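Local coordinates for protein AgaA (Rhizobium radiobacter, PDB 6HLX) that binds the opine agropinic acid as a periplasmic solute-binding protein and probably hands it to an ABC transporter for import into the bacterium, at residues Glu51-Ser56 against Phe62-Arg67; Arg67-Lys70 against Thr76-Ser79; Ser197-Arg202 against Tyr216-Asp221; Val203-Leu206 against Asp210-Ile213; Gly238-Leu243 against Ser390-Gly395. One frame throughout, in Å; residues are numbered along the deposited sequence. Where two conformers were deposited one is given.

Overall arrangement
Interactions 1 and 2 share Arg67 and follow one another along the chain: the hairpin of interaction 1 runs into the loop tied by interaction 2. Interactions 3 and 4 both use helix 199-207, the second nested inside the loop closed by the first, and meet where Pro218 packs on Val203; their centres lie about 42 and 41 Å from that of interaction 1. Interaction 5, nearest the middle of the chain, is a buried, purely aromatic contact. Interaction 4 is also buried and rests on one helix carbonyl, with a zinc ligand, Asp212, beside it; of the partly buried contacts, interaction 1 adds zinc, interaction 2 a bridging water and interaction 3 charged groups. Tyr216 of interaction 3 binds agropinic acid.

Interaction 1: Glu51-Ser56 against Phe62-Arg67. With ZN (zinc ion), chain R; ACT (acetate ion), chain H.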
# COMPACT_ATOMS: atom_id res chain seq x y z
N GLU A 51 5.23 -23.64 -5.79
CA GLU A 51 4.35 -24.68 -5.22
C GLU A 51 4.74 -24.95 -3.74
O GLU A 51 3.92 -25.38 -2.93
CB GLU A 51 4.50 -25.97 -6.01
CG GLU A 51 3.49 -27.02 -5.61
CD GLU A 51 3.40 -28.18 -6.57
OE1 GLU A 51 2.51 -29.03 -6.37
OE2 GLU A 51 4.22 -28.24 -7.52
N SER A 52 6.02 -24.76 -3.43
CA SER A 52 6.52 -24.91 -2.07
C SER A 52 7.75 -24.07 -1.92
O SER A 52 8.40 -23.71 -2.91
CB SER A 52 6.84 -26.37 -1.76
OG SER A 52 8.15 -26.68 -2.18
N TYR A 53 8.11 -23.78 -0.68
CA TYR A 53 9.32 -23.03 -0.40
C TYR A 53 9.93 -23.45 0.92
O TYR A 53 9.22 -23.91 1.84
CB TYR A 53 9.10 -21.52 -0.49
CG TYR A 53 8.05 -20.99 0.45
CD1 TYR A 53 8.37 -20.61 1.75
CD2 TYR A 53 6.73 -20.82 0.04
CE1 TYR A 53 7.41 -20.13 2.63
CE2 TYR A 53 5.75 -20.34 0.91
CZ TYR A 53 6.10 -20.00 2.20
OH TYR A 53 5.16 -19.52 3.08
N GLU A 54 11.24 -23.34 0.99
CA GLU A 54 12.01 -23.73 2.16
C GLU A 54 12.80 -22.52 2.65
O GLU A 54 13.44 -21.84 1.84
CB GLU A 54 12.96 -24.88 1.81
CG GLU A 54 12.23 -26.16 1.38
CD GLU A 54 12.87 -26.91 0.22
OE1 GLU A 54 12.22 -27.87 -0.26
OE2 GLU A 54 14.00 -26.57 -0.20
N VAL A 55 12.74 -22.25 3.95
CA VAL A 55 13.44 -21.12 4.57
C VAL A 55 14.42 -21.69 5.58
O VAL A 55 14.01 -22.48 6.44
CB VAL A 55 12.46 -20.12 5.24
CG1 VAL A 55 13.21 -18.95 5.89
CG2 VAL A 55 11.42 -19.60 4.23
N SER A 56 15.70 -21.30 5.48
CA SER A 56 16.72 -21.79 6.41
C SER A 56 16.40 -21.35 7.86
O SER A 56 15.63 -20.40 8.05
CB SER A 56 18.10 -21.33 5.98
OG SER A 56 18.23 -19.92 6.09
N PHE A 62 16.71 -19.23 0.95
CA PHE A 62 15.33 -19.51 0.56
C PHE A 62 15.33 -20.34 -0.71
O PHE A 62 16.01 -19.97 -1.68
CB PHE A 62 14.58 -18.18 0.31
CG PHE A 62 14.47 -17.27 1.52
CD1 PHE A 62 15.58 -16.55 1.98
CD2 PHE A 62 13.27 -17.13 2.20
CE1 PHE A 62 15.51 -15.79 3.15
CE2 PHE A 62 13.19 -16.34 3.36
CZ PHE A 62 14.30 -15.65 3.81
N THR A 63 14.60 -21.45 -0.73
CA THR A 63 14.49 -22.26 -1.96
C THR A 63 13.04 -22.25 -2.37
O THR A 63 12.19 -22.58 -1.56
CB THR A 63 14.99 -23.70 -1.77
OG1 THR A 63 16.36 -23.66 -1.39
CG2 THR A 63 14.88 -24.53 -3.07
N PHE A 64 12.78 -21.95 -3.64
CA PHE A 64 11.42 -21.98 -4.18
C PHE A 64 11.33 -23.06 -5.22
O PHE A 64 12.14 -23.08 -6.16
CB PHE A 64 11.04 -20.63 -4.82
CG PHE A 64 11.06 -19.53 -3.79
CD1 PHE A 64 9.92 -19.21 -3.06
CD2 PHE A 64 12.23 -18.82 -3.53
CE1 PHE A 64 9.95 -18.23 -2.07
CE2 PHE A 64 12.27 -17.83 -2.54
CZ PHE A 64 11.12 -17.55 -1.82
N HIS A 65 10.36 -23.97 -5.05
CA HIS A 65 10.11 -25.04 -6.02
C HIS A 65 8.92 -24.60 -6.84
O HIS A 65 7.82 -24.45 -6.31
CB HIS A 65 9.89 -26.36 -5.30
CG HIS A 65 11.16 -26.87 -4.71
ND1 HIS A 65 12.18 -27.36 -5.51
CD2 HIS A 65 11.55 -26.94 -3.41
CE1 HIS A 65 13.13 -27.75 -4.67
NE2 HIS A 65 12.79 -27.52 -3.41
N LEU A 66 9.16 -24.28 -8.11
CA LEU A 66 8.13 -23.70 -8.96
C LEU A 66 7.05 -24.68 -9.39
O LEU A 66 7.32 -25.81 -9.76
CB LEU A 66 8.72 -22.99 -10.19
CG LEU A 66 9.78 -21.91 -9.94
CD1 LEU A 66 10.20 -21.28 -11.26
CD2 LEU A 66 9.27 -20.83 -8.94
N ARG A 67 5.81 -24.19 -9.35
CA ARG A 67 4.61 -24.89 -9.79
C ARG A 67 4.66 -24.96 -11.32
O ARG A 67 5.28 -24.11 -11.96
CB ARG A 67 3.40 -24.02 -9.36
CG ARG A 67 2.05 -24.68 -9.48
CD ARG A 67 0.96 -23.72 -9.03
NE ARG A 67 0.99 -23.42 -7.59
CZ ARG A 67 0.53 -24.24 -6.64
NH1 ARG A 67 0.03 -25.43 -6.96
NH2 ARG A 67 0.56 -23.86 -5.37
ZN ZN R . 13.89 -27.99 -1.75
C ACT H . 5.61 -24.11 2.45
O ACT H . 5.91 -24.43 1.25
OXT ACT H . 6.30 -24.36 3.51
CH3 ACT H . 4.29 -23.36 2.67
O HOH W 1 1.31 -26.15 -3.01
O HOH W 2 6.91 -28.01 -7.85
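Glu54 and His65 project from adjacent strands of an antiparallel beta hairpin, 45-55 with 61-66, and meet at a zinc ion. The carboxylate of Glu54 binds the metal with both oxygens, OE2 at 2.1 Å from the zinc, while His65 supplies NE2 at 2.0 Å. Glu54 reaches diagonally because its chain bends at chi2 (140°), carrying OE2 over Thr63 CB at 3.4 Å. Carboxylate and imidazole planes stand 65° apart, the carboxylate carbon lying at the edge of the His65 ring, near its plane, so that both groups reach the zinc. A glutamate and a histidine, one charged and one a good nitrogen ligand, suit this solvent-facing side.

On the other face of the sheet the residues are apolar. Val55 lies alongside Phe62, CG1 to CE2 at 3.6 Å, and Tyr53 CB meets Phe64 CD1. The Tyr53 ring itself leads away from the partner strand, since chi1 (59°) sets CG between the backbone N and the carbonyl carbon; an acetate ion lies over one face of it. Phe62 and Phe64 are buried against helix 127-131, which explains the aromatic choice.

Glu54 and Thr63 exchange two backbone hydrogen bonds. At the far end Glu51 and Ser52 both face His65, a classic beta bulge. Beyond it the Arg67 guanidinium lays one face over Glu51 CA, its NE and NH2 held by the carbonyls of Glu48 and Pro47. A water joins the two segments here, donating to Glu51 OE2 at 2.7 Å and to Leu66 O at 2.9 Å.

Interaction 2: Arg67-Lys70 against Thr76-Ser79; sequences RQAK and TVTS
The backbones of Lys70 and Thr76 come together in a single bridge, CA to CA 4.4 Å, that closes the loop between strand 61-66 and helix 79-90. Its one direct hydrogen bond runs from Val77 N to Ala69 O, 2.9 Å long and almost straight at 178°. A bound water extends the link: it accepts from Ala69 N and lies 2.8 Å from both Arg67 O and Val77 O, so it fills in where the two chains spread apart.

Val77 carries the apolar part. With CG1 anti to its backbone N (chi1 177°), its other branch, CG2, is turned to Ala69 and lies 4.0 Å from Ala69 CB. A small alanine and a branched valine, both buried, suit this spot, because the chains pass close and Ala69 must also pack on Leu49 of strand 45-55. Thr76 lays its methyl CG2 against Ala69 O. Gln68 starts away from the partner segment but bends back at chi2 (56°), crossing Thr76 at about a right angle. Its amide nitrogen NE2, hydrogen-bonded to a glycerol molecule that probably comes from the crystallisation liquor, lies 4.1 Å from Thr76 CG2.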
# COMPACT_ATOMS: atom_id res chain seq x y z
N ARG A 67 5.81 -24.19 -9.35
CA ARG A 67 4.61 -24.89 -9.79
C ARG A 67 4.66 -24.96 -11.32
O ARG A 67 5.28 -24.11 -11.96
CB ARG A 67 3.40 -24.02 -9.36
CG ARG A 67 2.05 -24.68 -9.48
CD ARG A 67 0.96 -23.72 -9.03
NE ARG A 67 0.99 -23.42 -7.59
CZ ARG A 67 0.53 -24.24 -6.64
NH1 ARG A 67 0.03 -25.43 -6.96
NH2 ARG A 67 0.56 -23.86 -5.37
N GLN A 68 3.99 -25.96 -11.91
CA GLN A 68 3.85 -26.00 -13.36
C GLN A 68 2.84 -24.89 -13.70
O GLN A 68 1.70 -24.92 -13.24
CB GLN A 68 3.32 -27.38 -13.84
CG GLN A 68 2.96 -27.41 -15.32
CD GLN A 68 4.07 -27.00 -16.26
OE1 GLN A 68 5.22 -27.44 -16.13
NE2 GLN A 68 3.73 -26.15 -17.24
N ALA A 69 3.28 -23.87 -14.42
CA ALA A 69 2.44 -22.71 -14.71
C ALA A 69 2.86 -22.06 -16.01
O ALA A 69 4.01 -22.19 -16.42
CB ALA A 69 2.56 -21.70 -13.55
N LYS A 70 1.92 -21.35 -16.66
CA LYS A 70 2.22 -20.64 -17.89
C LYS A 70 1.92 -19.15 -17.79
O LYS A 70 1.05 -18.73 -17.02
CB LYS A 70 1.38 -21.23 -19.05
CG LYS A 70 1.89 -22.59 -19.52
CD LYS A 70 1.20 -22.99 -20.82
CE LYS A 70 1.84 -24.19 -21.47
NZ LYS A 70 1.50 -25.45 -20.77
N THR A 76 6.24 -21.10 -20.59
CA THR A 76 6.26 -21.70 -19.26
C THR A 76 6.96 -20.80 -18.26
O THR A 76 7.95 -20.16 -18.59
CB THR A 76 6.92 -23.09 -19.33
OG1 THR A 76 6.14 -23.89 -20.22
CG2 THR A 76 7.00 -23.80 -17.97
N VAL A 77 6.44 -20.76 -17.03
CA VAL A 77 7.08 -19.97 -15.96
C VAL A 77 8.32 -20.72 -15.52
O VAL A 77 8.24 -21.89 -15.15
CB VAL A 77 6.12 -19.72 -14.76
CG1 VAL A 77 6.85 -18.97 -13.63
CG2 VAL A 77 4.88 -18.95 -15.21
N THR A 78 9.49 -20.06 -15.58
CA THR A 78 10.75 -20.73 -15.21
C THR A 78 11.54 -19.89 -14.22
O THR A 78 11.25 -18.69 -14.02
CB THR A 78 11.62 -21.01 -16.46
OG1 THR A 78 12.18 -19.78 -16.91
CG2 THR A 78 10.85 -21.72 -17.60
N SER A 79 12.59 -20.49 -13.66
CA SER A 79 13.47 -19.82 -12.71
C SER A 79 14.19 -18.62 -13.30
O SER A 79 14.43 -17.64 -12.57
CB SER A 79 14.46 -20.81 -12.11
OG SER A 79 15.20 -21.45 -13.13
O HOH W 3 6.34 -23.84 -14.50

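Interaction 3: Ser197-Arg202 against Tyr216-Asp221; sequences SDENTR and YVPAKD. With G9Z (agropinic acid), chain E; EDO (1,2-ethanediol), chain B.
The loop after strand 213-214 brings Tyr216 into the agropinic acid pocket and is tied to the N-terminal end of helix 199-207 by Arg202. This arginine bends at chi3 (65°), which brings NH2 to Tyr216 O at 2.8 Å. The carbonyl lies in the guanidinium plane, and the N-H...O angle is 163°. Two further carbonyls, those of Tyr196 and Asp215, take NH1 and NE, so the planar group is fixed by three backbone oxygens; a buried arginine suits a place where several carbonyls converge. Arg202 is thus a second-shell residue: it holds the backbone of Tyr216, whose ring reaches the ligand, its OH hydrogen-bonded to O of agropinic acid at 2.7 Å and also to Thr23.

Nearer the surface Glu199 slides past Pro218 in the opposite direction, OE1 3.6 Å from Pro218 CB, so CB and CG of the proline ring pack against the side chain of the acid. The other carboxylate oxygen, OE2, accepts from Ser333 N.

Asp198 N-caps the helix, its OD1 accepting from Thr201 N. From the loop, Lys220 bends at chi4 (-55°) and crosses Asn200 at about a right angle. Its ammonium donates to Asn200 OD1 at 2.8 Å and makes a salt bridge with Asp221 OD2 at 2.9 Å, and such a cluster of polar groups is at home at this solvent-exposed surface. A water completes it, accepting from Lys220 NZ at 2.8 Å and donating to Glu199 OE1 at 2.7 Å.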
# COMPACT_ATOMS: atom_id res chain seq x y z
N SER A 197 -12.98 8.93 -11.27
CA SER A 197 -12.18 9.80 -10.42
C SER A 197 -13.00 10.71 -9.49
O SER A 197 -12.50 11.10 -8.43
CB SER A 197 -11.20 10.61 -11.26
OG SER A 197 -10.40 9.66 -11.95
N ASP A 198 -14.24 11.04 -9.88
CA ASP A 198 -15.10 11.86 -9.02
C ASP A 198 -15.88 10.82 -8.16
O ASP A 198 -16.63 10.01 -8.72
CB ASP A 198 -16.05 12.73 -9.85
CG ASP A 198 -17.09 13.44 -8.99
OD1 ASP A 198 -17.99 12.75 -8.47
OD2 ASP A 198 -16.98 14.67 -8.82
N GLU A 199 -15.71 10.84 -6.82
CA GLU A 199 -16.32 9.80 -5.96
C GLU A 199 -17.85 9.81 -5.97
O GLU A 199 -18.46 8.74 -5.81
CB GLU A 199 -15.76 9.84 -4.52
CG GLU A 199 -15.98 11.14 -3.79
CD GLU A 199 -14.96 11.36 -2.69
OE1 GLU A 199 -15.38 11.39 -1.51
OE2 GLU A 199 -13.74 11.46 -2.99
N ASN A 200 -18.46 10.97 -6.23
CA ASN A 200 -19.93 11.04 -6.34
C ASN A 200 -20.39 10.31 -7.60
O ASN A 200 -21.37 9.54 -7.53
CB ASN A 200 -20.44 12.47 -6.27
CG ASN A 200 -20.14 13.06 -4.92
OD1 ASN A 200 -20.49 12.50 -3.88
ND2 ASN A 200 -19.41 14.16 -4.88
N THR A 201 -19.66 10.48 -8.74
CA THR A 201 -20.02 9.72 -9.94
C THR A 201 -19.81 8.21 -9.69
O THR A 201 -20.59 7.39 -10.20
CB THR A 201 -19.22 10.16 -11.20
OG1 THR A 201 -17.86 9.72 -11.09
CG2 THR A 201 -19.31 11.65 -11.46
N ARG A 202 -18.77 7.85 -8.90
CA ARG A 202 -18.50 6.45 -8.60
C ARG A 202 -19.66 5.81 -7.81
O ARG A 202 -20.12 4.73 -8.18
CB ARG A 202 -17.16 6.31 -7.87
CG ARG A 202 -16.72 4.87 -7.75
CD ARG A 202 -15.25 4.75 -7.38
NE ARG A 202 -14.93 5.25 -6.03
CZ ARG A 202 -14.34 6.42 -5.77
NH1 ARG A 202 -14.08 7.28 -6.76
NH2 ARG A 202 -14.04 6.76 -4.52
N TYR A 216 -13.08 2.42 -2.52
CA TYR A 216 -13.03 3.71 -1.84
C TYR A 216 -14.43 4.32 -1.64
O TYR A 216 -14.70 5.43 -2.09
CB TYR A 216 -12.09 4.67 -2.59
CG TYR A 216 -10.63 4.40 -2.32
CD1 TYR A 216 -9.91 3.52 -3.11
CD2 TYR A 216 -9.94 5.12 -1.34
CE1 TYR A 216 -8.55 3.29 -2.89
CE2 TYR A 216 -8.57 4.91 -1.12
CZ TYR A 216 -7.88 3.99 -1.90
OH TYR A 216 -6.52 3.79 -1.71
N VAL A 217 -15.34 3.57 -1.01
CA VAL A 217 -16.68 4.10 -0.76
C VAL A 217 -16.51 5.29 0.18
O VAL A 217 -15.92 5.12 1.26
CB VAL A 217 -17.60 3.03 -0.11
CG1 VAL A 217 -18.94 3.64 0.28
CG2 VAL A 217 -17.78 1.84 -1.05
N PRO A 218 -16.99 6.49 -0.19
CA PRO A 218 -16.84 7.65 0.72
C PRO A 218 -17.61 7.45 2.02
O PRO A 218 -18.69 6.86 2.01
CB PRO A 218 -17.40 8.82 -0.08
CG PRO A 218 -17.39 8.36 -1.52
CD PRO A 218 -17.68 6.88 -1.44
N ALA A 219 -17.05 7.94 3.14
CA ALA A 219 -17.68 7.83 4.47
C ALA A 219 -19.09 8.39 4.49
O ALA A 219 -19.96 7.81 5.14
CB ALA A 219 -16.82 8.54 5.52
N LYS A 220 -19.36 9.48 3.75
CA LYS A 220 -20.71 10.07 3.75
C LYS A 220 -21.78 9.16 3.11
O LYS A 220 -22.98 9.34 3.37
CB LYS A 220 -20.72 11.46 3.10
CG LYS A 220 -20.46 11.44 1.61
CD LYS A 220 -20.71 12.78 0.93
CE LYS A 220 -20.98 12.57 -0.55
NZ LYS A 220 -19.89 11.80 -1.23
N ASP A 221 -21.35 8.22 2.25
CA ASP A 221 -22.28 7.31 1.54
C ASP A 221 -22.36 5.90 2.14
O ASP A 221 -23.19 5.10 1.70
CB ASP A 221 -21.88 7.22 0.05
CG ASP A 221 -21.83 8.57 -0.65
OD1 ASP A 221 -22.90 9.20 -0.81
OD2 ASP A 221 -20.72 9.00 -1.01
OAM G9Z E . -3.73 4.92 -3.84
CAB G9Z E . -4.21 5.73 -3.04
CAC G9Z E . -5.20 6.67 -3.40
CB G9Z E . -5.54 7.46 -2.10
CA G9Z E . -4.52 6.99 -1.08
C G9Z E . -5.16 6.58 0.14
O G9Z E . -5.61 5.41 0.22
N G9Z E . -3.77 5.90 -1.78
CAG G9Z E . -2.74 5.01 -1.11
CAH G9Z E . -1.39 5.74 -1.04
OAP G9Z E . -1.58 6.87 -0.19
CAI G9Z E . -0.28 4.86 -0.47
OAQ G9Z E . -0.38 3.54 -1.07
CAJ G9Z E . 1.14 5.42 -0.83
OAR G9Z E . 2.15 4.55 -0.28
CAK G9Z E . 1.42 6.89 -0.43
OAT G9Z E . 2.63 7.33 -1.07
CAL G9Z E . 1.47 7.09 1.09
OAS G9Z E . 1.60 8.49 1.40
OXT G9Z E . -5.28 7.44 1.06
C1 EDO B . -13.61 8.69 2.68
O1 EDO B . -13.99 7.77 3.65
C2 EDO B . -14.68 9.76 2.51
O2 EDO B . -14.60 10.73 3.52
O HOH W 4 -17.41 12.28 -0.00
O HOH W 5 -22.55 10.62 -3.14

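Interaction 4: Val203-Leu206 against Asp210-Ile213; sequences VNAL and DVDI. With ZN (zinc ion), chain Q.
This is a buried helix-to-loop contact, in which the last turn of helix 199-207 is tied to the chain that leads back into strand 213-214 of the mixed sheet. A single helix carbonyl does the tying: Ala205 O accepts from two successive backbone nitrogens. Asp210 N approaches nearly along the C=O axis at 2.8 Å, whereas Val211 N, at 3.2 Å, sits above the carbonyl plane, 57° out of it and off the lone pairs. The shared oxygen fastens the returning chain just beyond the end of the helix.

Small and branched side chains fill the angle between helix and loop. Val211 holds CG2 between its backbone N and carbonyl carbon (chi1 of CG1 -66°), and this methyl lies 3.8 Å from Ala205 CB and 3.7 Å from Leu206 N. An alanine suits the helix here because the loop backbone passes so near. Leu206 begins by pointing away, but its chain turns at chi2 (76°) and brings CD1 back to Val211 O at 3.7 Å; it also packs on Ala457 and Lys459 of strand 456-459. Val211 O is buried by the contact and has no polar partner in the model.

Further along, Ile213 is turned from the helix toward Leu4 and Phe6 of strand 3-8. Asp212 likewise points away, and its OD2 accepts from Tyr5 N, a bond that positions the carboxylate. A water and His488 and His490, evidently of a C-terminal purification tag, complete a probably non-native zinc site, with Asp212 OD2 2.1 Å from the metal.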
# COMPACT_ATOMS: atom_id res chain seq x y z
N VAL A 203 -20.10 6.48 -6.73
CA VAL A 203 -21.22 6.01 -5.90
C VAL A 203 -22.49 5.97 -6.76
O VAL A 203 -23.23 4.96 -6.74
CB VAL A 203 -21.39 6.91 -4.66
CG1 VAL A 203 -22.72 6.63 -3.94
CG2 VAL A 203 -20.22 6.72 -3.71
N ASN A 204 -22.71 7.02 -7.58
CA ASN A 204 -23.90 7.04 -8.45
C ASN A 204 -23.89 5.91 -9.49
O ASN A 204 -24.95 5.37 -9.82
CB ASN A 204 -24.07 8.39 -9.13
CG ASN A 204 -25.52 8.62 -9.54
OD1 ASN A 204 -26.47 8.41 -8.75
ND2 ASN A 204 -25.74 9.04 -10.77
N ALA A 205 -22.70 5.52 -9.98
CA ALA A 205 -22.60 4.40 -10.93
C ALA A 205 -23.07 3.10 -10.27
O ALA A 205 -23.72 2.29 -10.93
CB ALA A 205 -21.17 4.24 -11.41
N LEU A 206 -22.74 2.90 -8.97
CA LEU A 206 -23.22 1.71 -8.27
C LEU A 206 -24.74 1.78 -8.03
O LEU A 206 -25.47 0.83 -8.35
CB LEU A 206 -22.50 1.52 -6.92
CG LEU A 206 -22.86 0.17 -6.23
CD1 LEU A 206 -22.15 -1.02 -6.91
CD2 LEU A 206 -22.62 0.25 -4.75
N ASP A 210 -24.89 0.97 -13.07
CA ASP A 210 -23.92 0.99 -14.16
C ASP A 210 -22.69 0.11 -13.87
O ASP A 210 -22.02 -0.30 -14.82
CB ASP A 210 -23.45 2.41 -14.45
CG ASP A 210 -24.53 3.32 -15.02
OD1 ASP A 210 -25.43 2.82 -15.71
OD2 ASP A 210 -24.45 4.54 -14.79
N VAL A 211 -22.35 -0.12 -12.58
CA VAL A 211 -21.21 -0.96 -12.19
C VAL A 211 -21.66 -1.98 -11.14
O VAL A 211 -22.69 -1.76 -10.49
CB VAL A 211 -19.96 -0.19 -11.69
CG1 VAL A 211 -19.33 0.64 -12.81
CG2 VAL A 211 -20.27 0.66 -10.46
N ASP A 212 -20.86 -3.03 -10.92
CA ASP A 212 -21.19 -4.12 -9.99
C ASP A 212 -20.44 -4.05 -8.67
O ASP A 212 -20.92 -4.59 -7.68
CB ASP A 212 -20.91 -5.45 -10.68
CG ASP A 212 -21.64 -5.54 -12.00
OD1 ASP A 212 -22.85 -5.23 -12.04
OD2 ASP A 212 -20.98 -5.85 -13.00
N ILE A 213 -19.25 -3.45 -8.67
CA ILE A 213 -18.43 -3.24 -7.47
C ILE A 213 -17.80 -1.86 -7.57
O ILE A 213 -17.46 -1.44 -8.66
CB ILE A 213 -17.28 -4.31 -7.36
CG1 ILE A 213 -17.82 -5.75 -7.36
CG2 ILE A 213 -16.34 -4.07 -6.11
CD1 ILE A 213 -16.70 -6.83 -7.18
ZN ZN Q . -22.37 -6.06 -14.57
O HOH W 6 -21.28 -6.52 -16.01

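Interaction 5: Gly238-Leu243 against Ser390-Gly395; sequences GPFMGL and SNYYYG
Phe240 and Tyr392 approach from opposite directions, strand against helix, Tyr392 CE2 lying near the plane at the edge of the Phe240 ring, and theirs is the single pair of residues in contact between the segments. Phe240 CZ lies 3.5 Å from Tyr392 OH and 3.7 Å from Tyr392 CZ, so the far corner of one ring rests at the phenol end of the other. The rings are oblique, their planes 65° apart and their centroids 5.7 Å apart. Nothing polar passes between them; the contact is van der Waals packing alone.

Phe240 already points at the helix from strand 240-245; chi1 (46°), with CG between the backbone N and the carbonyl carbon, keeps the ring on that course. Tyr392, near the C-terminal end of helix 388-393, has CG anti to its carbonyl carbon (chi1 -78°) and so reaches back to the strand.

Outside this pair, the hydroxyl of Tyr392 is hydrogen-bonded to Leu380 O and to Ser379 OG, which satisfies a buried phenol, so tyrosine fits here. Phe240 needs no such partner; it packs on Met377 and Trp451 of the neighbouring strands, and Tyr392 also touches Met377. The Tyr392 side chain lies about 6 Å from agropinic acid, so this pair belongs to the aromatic packing near the bound ligand, where helix 388-393 meets a mixed sheet in the alpha/beta fold of a periplasmic solute-binding protein.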
# COMPACT_ATOMS: atom_id res chain seq x y z
N GLY A 238 -8.42 -0.87 8.37
CA GLY A 238 -6.98 -1.09 8.28
C GLY A 238 -6.07 0.11 8.13
O GLY A 238 -5.05 0.17 8.83
N PRO A 239 -6.36 1.06 7.22
CA PRO A 239 -5.40 2.16 7.01
C PRO A 239 -5.44 3.24 8.07
O PRO A 239 -6.40 3.37 8.82
CB PRO A 239 -5.78 2.74 5.63
CG PRO A 239 -6.82 1.75 5.02
CD PRO A 239 -7.48 1.15 6.25
N PHE A 240 -4.38 4.04 8.08
CA PHE A 240 -4.28 5.19 8.98
C PHE A 240 -4.05 6.46 8.13
O PHE A 240 -3.60 6.37 6.97
CB PHE A 240 -3.14 5.01 10.01
CG PHE A 240 -1.83 4.50 9.43
CD1 PHE A 240 -1.00 5.35 8.68
CD2 PHE A 240 -1.42 3.19 9.62
CE1 PHE A 240 0.19 4.88 8.12
CE2 PHE A 240 -0.21 2.72 9.07
CZ PHE A 240 0.58 3.57 8.31
N MET A 241 -4.33 7.61 8.72
CA MET A 241 -4.06 8.94 8.16
C MET A 241 -2.98 9.58 9.01
O MET A 241 -3.04 9.51 10.24
CB MET A 241 -5.31 9.86 8.17
CG MET A 241 -6.45 9.37 7.29
SD MET A 241 -6.01 9.17 5.55
CE MET A 241 -5.72 10.85 5.10
N GLY A 242 -2.04 10.26 8.37
CA GLY A 242 -0.96 10.92 9.10
C GLY A 242 -0.15 11.81 8.19
O GLY A 242 -0.69 12.33 7.20
N LEU A 243 1.13 12.02 8.52
CA LEU A 243 1.99 12.87 7.70
C LEU A 243 3.36 12.23 7.52
O LEU A 243 3.91 11.68 8.48
CB LEU A 243 2.19 14.24 8.39
CG LEU A 243 0.98 15.19 8.45
CD1 LEU A 243 1.23 16.30 9.46
CD2 LEU A 243 0.69 15.81 7.06
N SER A 390 9.98 -1.28 8.73
CA SER A 390 11.22 -0.88 8.03
C SER A 390 10.92 -0.02 6.82
O SER A 390 11.64 0.93 6.54
CB SER A 390 12.01 -2.10 7.57
OG SER A 390 12.77 -2.62 8.65
N ASN A 391 9.83 -0.35 6.11
CA ASN A 391 9.42 0.39 4.93
C ASN A 391 9.14 1.87 5.25
O ASN A 391 9.43 2.75 4.44
CB ASN A 391 8.22 -0.30 4.29
CG ASN A 391 7.69 0.39 3.06
OD1 ASN A 391 8.44 0.76 2.12
ND2 ASN A 391 6.39 0.57 3.05
N TYR A 392 8.65 2.14 6.48
CA TYR A 392 8.35 3.49 6.98
C TYR A 392 9.55 4.20 7.63
O TYR A 392 9.68 5.41 7.49
CB TYR A 392 7.20 3.41 8.02
CG TYR A 392 5.85 3.26 7.35
CD1 TYR A 392 5.45 2.04 6.81
CD2 TYR A 392 4.99 4.35 7.25
CE1 TYR A 392 4.24 1.93 6.12
CE2 TYR A 392 3.77 4.24 6.58
CZ TYR A 392 3.40 3.02 6.02
OH TYR A 392 2.23 2.95 5.31
N TYR A 393 10.37 3.45 8.40
CA TYR A 393 11.40 4.04 9.27
C TYR A 393 12.86 3.85 8.92
O TYR A 393 13.69 4.63 9.40
CB TYR A 393 11.20 3.49 10.70
CG TYR A 393 9.97 4.06 11.39
CD1 TYR A 393 8.72 3.50 11.20
CD2 TYR A 393 10.07 5.17 12.23
CE1 TYR A 393 7.58 4.04 11.80
CE2 TYR A 393 8.95 5.71 12.85
CZ TYR A 393 7.70 5.15 12.62
OH TYR A 393 6.58 5.67 13.22
N TYR A 394 13.20 2.78 8.18
CA TYR A 394 14.61 2.48 7.92
C TYR A 394 15.28 3.55 7.05
O TYR A 394 14.62 4.19 6.25
CB TYR A 394 14.72 1.12 7.22
CG TYR A 394 16.08 0.47 7.39
CD1 TYR A 394 16.42 -0.18 8.57
CD2 TYR A 394 17.04 0.55 6.38
CE1 TYR A 394 17.67 -0.76 8.74
CE2 TYR A 394 18.30 -0.03 6.55
CZ TYR A 394 18.60 -0.72 7.72
OH TYR A 394 19.83 -1.31 7.90
N GLY A 395 16.59 3.67 7.18
CA GLY A 395 17.39 4.49 6.28
C GLY A 395 17.68 3.66 5.04
O GLY A 395 16.77 3.38 4.24